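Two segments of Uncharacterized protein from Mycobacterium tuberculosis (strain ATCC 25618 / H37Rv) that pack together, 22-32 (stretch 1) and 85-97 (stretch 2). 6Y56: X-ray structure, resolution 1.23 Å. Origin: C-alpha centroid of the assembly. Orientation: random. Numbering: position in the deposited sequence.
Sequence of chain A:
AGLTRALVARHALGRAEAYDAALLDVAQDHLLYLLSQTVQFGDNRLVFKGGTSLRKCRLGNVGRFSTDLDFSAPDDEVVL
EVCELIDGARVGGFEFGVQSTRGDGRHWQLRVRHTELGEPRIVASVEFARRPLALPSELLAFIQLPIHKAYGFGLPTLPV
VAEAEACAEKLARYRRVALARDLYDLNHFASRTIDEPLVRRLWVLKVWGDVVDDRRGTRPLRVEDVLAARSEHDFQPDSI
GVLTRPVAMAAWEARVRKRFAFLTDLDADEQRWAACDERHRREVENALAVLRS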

# COMPACT_ATOMS: atom_id res chain seq x y z
N ALA A 22 -0.41 11.47 -12.46
CA ALA A 22 0.66 10.92 -13.29
C ALA A 22 2.00 11.57 -12.97
O ALA A 22 3.03 10.89 -12.93
CB ALA A 22 0.32 11.06 -14.77
N LEU A 23 2.00 12.88 -12.73
CA LEU A 23 3.23 13.56 -12.35
C LEU A 23 3.74 13.06 -11.01
O LEU A 23 4.94 12.87 -10.82
CB LEU A 23 3.01 15.07 -12.33
CG LEU A 23 4.24 15.95 -12.07
CD1 LEU A 23 5.37 15.61 -13.01
CD2 LEU A 23 3.89 17.43 -12.17
N LEU A 24 2.82 12.83 -10.06
CA LEU A 24 3.21 12.27 -8.77
C LEU A 24 3.74 10.85 -8.93
O LEU A 24 4.73 10.48 -8.28
CB LEU A 24 2.01 12.27 -7.83
CG LEU A 24 2.28 11.60 -6.48
CD1 LEU A 24 3.37 12.30 -5.67
CD2 LEU A 24 0.97 11.56 -5.71
N ASP A 25 3.11 10.05 -9.79
CA ASP A 25 3.59 8.70 -10.05
C ASP A 25 5.05 8.73 -10.51
O ASP A 25 5.89 7.96 -10.02
CB ASP A 25 2.69 8.04 -11.12
CG ASP A 25 3.06 6.60 -11.40
OD1 ASP A 25 2.87 5.75 -10.50
OD2 ASP A 25 3.53 6.29 -12.52
N VAL A 26 5.37 9.64 -11.43
CA VAL A 26 6.74 9.77 -11.90
C VAL A 26 7.65 10.23 -10.77
O VAL A 26 8.77 9.72 -10.60
CB VAL A 26 6.79 10.74 -13.10
CG1 VAL A 26 8.23 11.06 -13.47
CG2 VAL A 26 6.06 10.16 -14.28
N ALA A 27 7.20 11.22 -9.98
CA ALA A 27 8.00 11.73 -8.87
C ALA A 27 8.31 10.62 -7.87
O ALA A 27 9.44 10.52 -7.37
CB ALA A 27 7.28 12.89 -8.19
N GLN A 28 7.32 9.77 -7.57
CA GLN A 28 7.55 8.64 -6.67
C GLN A 28 8.66 7.73 -7.18
O GLN A 28 9.47 7.23 -6.39
CB GLN A 28 6.28 7.81 -6.53
CG GLN A 28 5.16 8.48 -5.80
CD GLN A 28 3.88 7.71 -5.94
OE1 GLN A 28 3.68 7.00 -6.93
NE2 GLN A 28 3.00 7.83 -4.96
N ASP A 29 8.69 7.46 -8.50
CA ASP A 29 9.76 6.62 -9.03
C ASP A 29 11.12 7.24 -8.78
O ASP A 29 12.10 6.54 -8.48
CB ASP A 29 9.61 6.42 -10.54
CG ASP A 29 8.36 5.67 -10.92
OD1 ASP A 29 7.75 5.00 -10.05
OD2 ASP A 29 8.00 5.74 -12.10
N HIS A 30 11.20 8.56 -8.91
CA HIS A 30 12.44 9.28 -8.67
C HIS A 30 12.83 9.21 -7.20
O HIS A 30 14.01 9.03 -6.87
CB HIS A 30 12.31 10.73 -9.15
CG HIS A 30 12.39 10.88 -10.64
ND1 HIS A 30 11.45 10.35 -11.50
CD2 HIS A 30 13.32 11.48 -11.43
CE1 HIS A 30 11.79 10.63 -12.75
NE2 HIS A 30 12.92 11.31 -12.73
N LEU A 31 11.85 9.35 -6.29
CA LEU A 31 12.14 9.27 -4.86
C LEU A 31 12.60 7.87 -4.48
O LEU A 31 13.56 7.72 -3.72
CB LEU A 31 10.88 9.66 -4.07
CG LEU A 31 10.93 9.70 -2.54
CD1 LEU A 31 9.81 10.55 -1.99
CD2 LEU A 31 10.81 8.31 -1.90
N LEU A 32 11.94 6.85 -5.02
CA LEU A 32 12.34 5.48 -4.72
C LEU A 32 13.73 5.18 -5.26
O LEU A 32 14.52 4.48 -4.60
CB LEU A 32 11.28 4.51 -5.26
CG LEU A 32 9.95 4.54 -4.51
CD1 LEU A 32 8.84 3.88 -5.33
CD2 LEU A 32 10.08 3.86 -3.16
N LEU A 85 16.52 12.12 4.47
CA LEU A 85 16.98 12.00 3.09
C LEU A 85 15.97 12.59 2.12
O LEU A 85 16.35 13.31 1.19
CB LEU A 85 17.26 10.54 2.77
CG LEU A 85 17.73 10.27 1.36
CD1 LEU A 85 19.05 10.99 1.10
CD2 LEU A 85 17.89 8.77 1.15
N ILE A 86 14.69 12.29 2.32
CA ILE A 86 13.65 12.77 1.41
C ILE A 86 13.55 14.29 1.47
O ILE A 86 13.51 14.97 0.44
CB ILE A 86 12.30 12.13 1.75
CG1 ILE A 86 12.34 10.62 1.48
CG2 ILE A 86 11.18 12.78 0.93
CD1 ILE A 86 11.10 9.89 1.93
N ASP A 87 13.51 14.84 2.69
CA ASP A 87 13.19 16.26 2.86
C ASP A 87 14.27 17.15 2.26
O ASP A 87 15.43 17.13 2.70
CB ASP A 87 12.97 16.57 4.33
CG ASP A 87 12.28 17.89 4.54
OD1 ASP A 87 11.36 18.23 3.77
OD2 ASP A 87 12.67 18.62 5.48
N GLY A 88 13.90 17.93 1.26
CA GLY A 88 14.82 18.81 0.58
C GLY A 88 15.60 18.17 -0.55
O GLY A 88 16.38 18.88 -1.21
N ALA A 89 15.42 16.88 -0.79
CA ALA A 89 16.19 16.18 -1.80
C ALA A 89 15.76 16.59 -3.20
O ALA A 89 14.60 16.91 -3.46
CB ALA A 89 16.00 14.67 -1.66
N ARG A 90 16.72 16.55 -4.12
CA ARG A 90 16.47 16.72 -5.54
C ARG A 90 16.90 15.46 -6.26
O ARG A 90 17.91 14.84 -5.91
CB ARG A 90 17.23 17.94 -6.08
CG ARG A 90 17.24 18.03 -7.60
CD ARG A 90 17.72 19.39 -8.10
NE ARG A 90 16.86 20.46 -7.61
CZ ARG A 90 15.69 20.79 -8.15
NH1 ARG A 90 14.97 21.77 -7.63
NH2 ARG A 90 15.24 20.12 -9.20
N VAL A 91 16.08 15.03 -7.22
CA VAL A 91 16.44 13.94 -8.12
C VAL A 91 16.12 14.47 -9.50
O VAL A 91 14.95 14.56 -9.87
CB VAL A 91 15.66 12.65 -7.83
CG1 VAL A 91 16.11 11.55 -8.78
CG2 VAL A 91 15.85 12.21 -6.38
N GLY A 92 17.15 14.88 -10.23
CA GLY A 92 16.92 15.52 -11.50
C GLY A 92 16.05 16.75 -11.32
O GLY A 92 16.32 17.62 -10.48
N GLY A 93 14.97 16.81 -12.08
CA GLY A 93 14.07 17.96 -12.05
C GLY A 93 13.17 18.04 -10.83
O GLY A 93 12.56 19.09 -10.62
N PHE A 94 13.06 16.98 -10.04
CA PHE A 94 12.12 16.97 -8.92
C PHE A 94 12.80 17.39 -7.63
O PHE A 94 13.92 16.96 -7.33
CB PHE A 94 11.54 15.58 -8.70
CG PHE A 94 10.62 15.11 -9.79
CD1 PHE A 94 9.28 15.50 -9.81
CD2 PHE A 94 11.11 14.30 -10.80
CE1 PHE A 94 8.44 15.07 -10.83
CE2 PHE A 94 10.27 13.86 -11.82
CZ PHE A 94 8.94 14.24 -11.84
N GLU A 95 12.08 18.18 -6.83
CA GLU A 95 12.45 18.47 -5.45
C GLU A 95 11.35 17.95 -4.55
O GLU A 95 10.16 18.04 -4.90
CB GLU A 95 12.60 19.98 -5.22
CG GLU A 95 13.19 20.34 -3.86
CD GLU A 95 13.19 21.83 -3.59
OE1 GLU A 95 13.21 22.62 -4.56
OE2 GLU A 95 13.17 22.22 -2.40
N PHE A 96 11.74 17.40 -3.41
CA PHE A 96 10.82 16.76 -2.49
C PHE A 96 10.85 17.45 -1.14
O PHE A 96 11.87 17.99 -0.71
CB PHE A 96 11.20 15.30 -2.29
CG PHE A 96 11.18 14.51 -3.56
CD1 PHE A 96 10.00 13.90 -3.99
CD2 PHE A 96 12.30 14.41 -4.36
CE1 PHE A 96 9.97 13.18 -5.17
CE2 PHE A 96 12.26 13.69 -5.55
CZ PHE A 96 11.09 13.08 -5.95
N GLY A 97 9.71 17.41 -0.46
CA GLY A 97 9.64 17.85 0.92
C GLY A 97 8.63 16.99 1.65
O GLY A 97 7.66 16.51 1.07

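Helix 22-32 crosses strand 94-97 at 81°, with the axes 9.4 Å apart at closest approach. No hydrogen bond links the two stretches; the contact is built from apolar and aromatic packing.

Leu23 points sideways, but its end reaches the edge of the Phe94 ring, with CD1 3.8 Å from Phe94 CE1. One turn on, Val26 CG1 lies 3.6 Å from Phe94 CZ. Ala27 sits over a face of the same ring. Its CA is 4.0 Å from the ring centroid and 13° off the normal, a CH-pi contact. Its CB is also close, 3.6 Å from Phe94 CE1, so the ring lies against both the backbone and the methyl group of Ala27. Ala27 O meets the edge of the Phe96 ring, 3.4 Å from Phe96 CZ.

His30 points toward stretch 2. Its ND1 donates to Val26 O at 2.9 Å, which ties the imidazole back to its own helix. The edge of Phe94 is directed at the His30 face, with ring centroids 4.7 Å apart and planes at 57°. Val91 also packs here, its CG1 3.8 Å from His30 CD2.

Leu31 closes the contact. Its CB lies over a face of Phe96, 4.2 Å from the ring centroid, and its CD1 is 3.9 Å from Ile86 CG2.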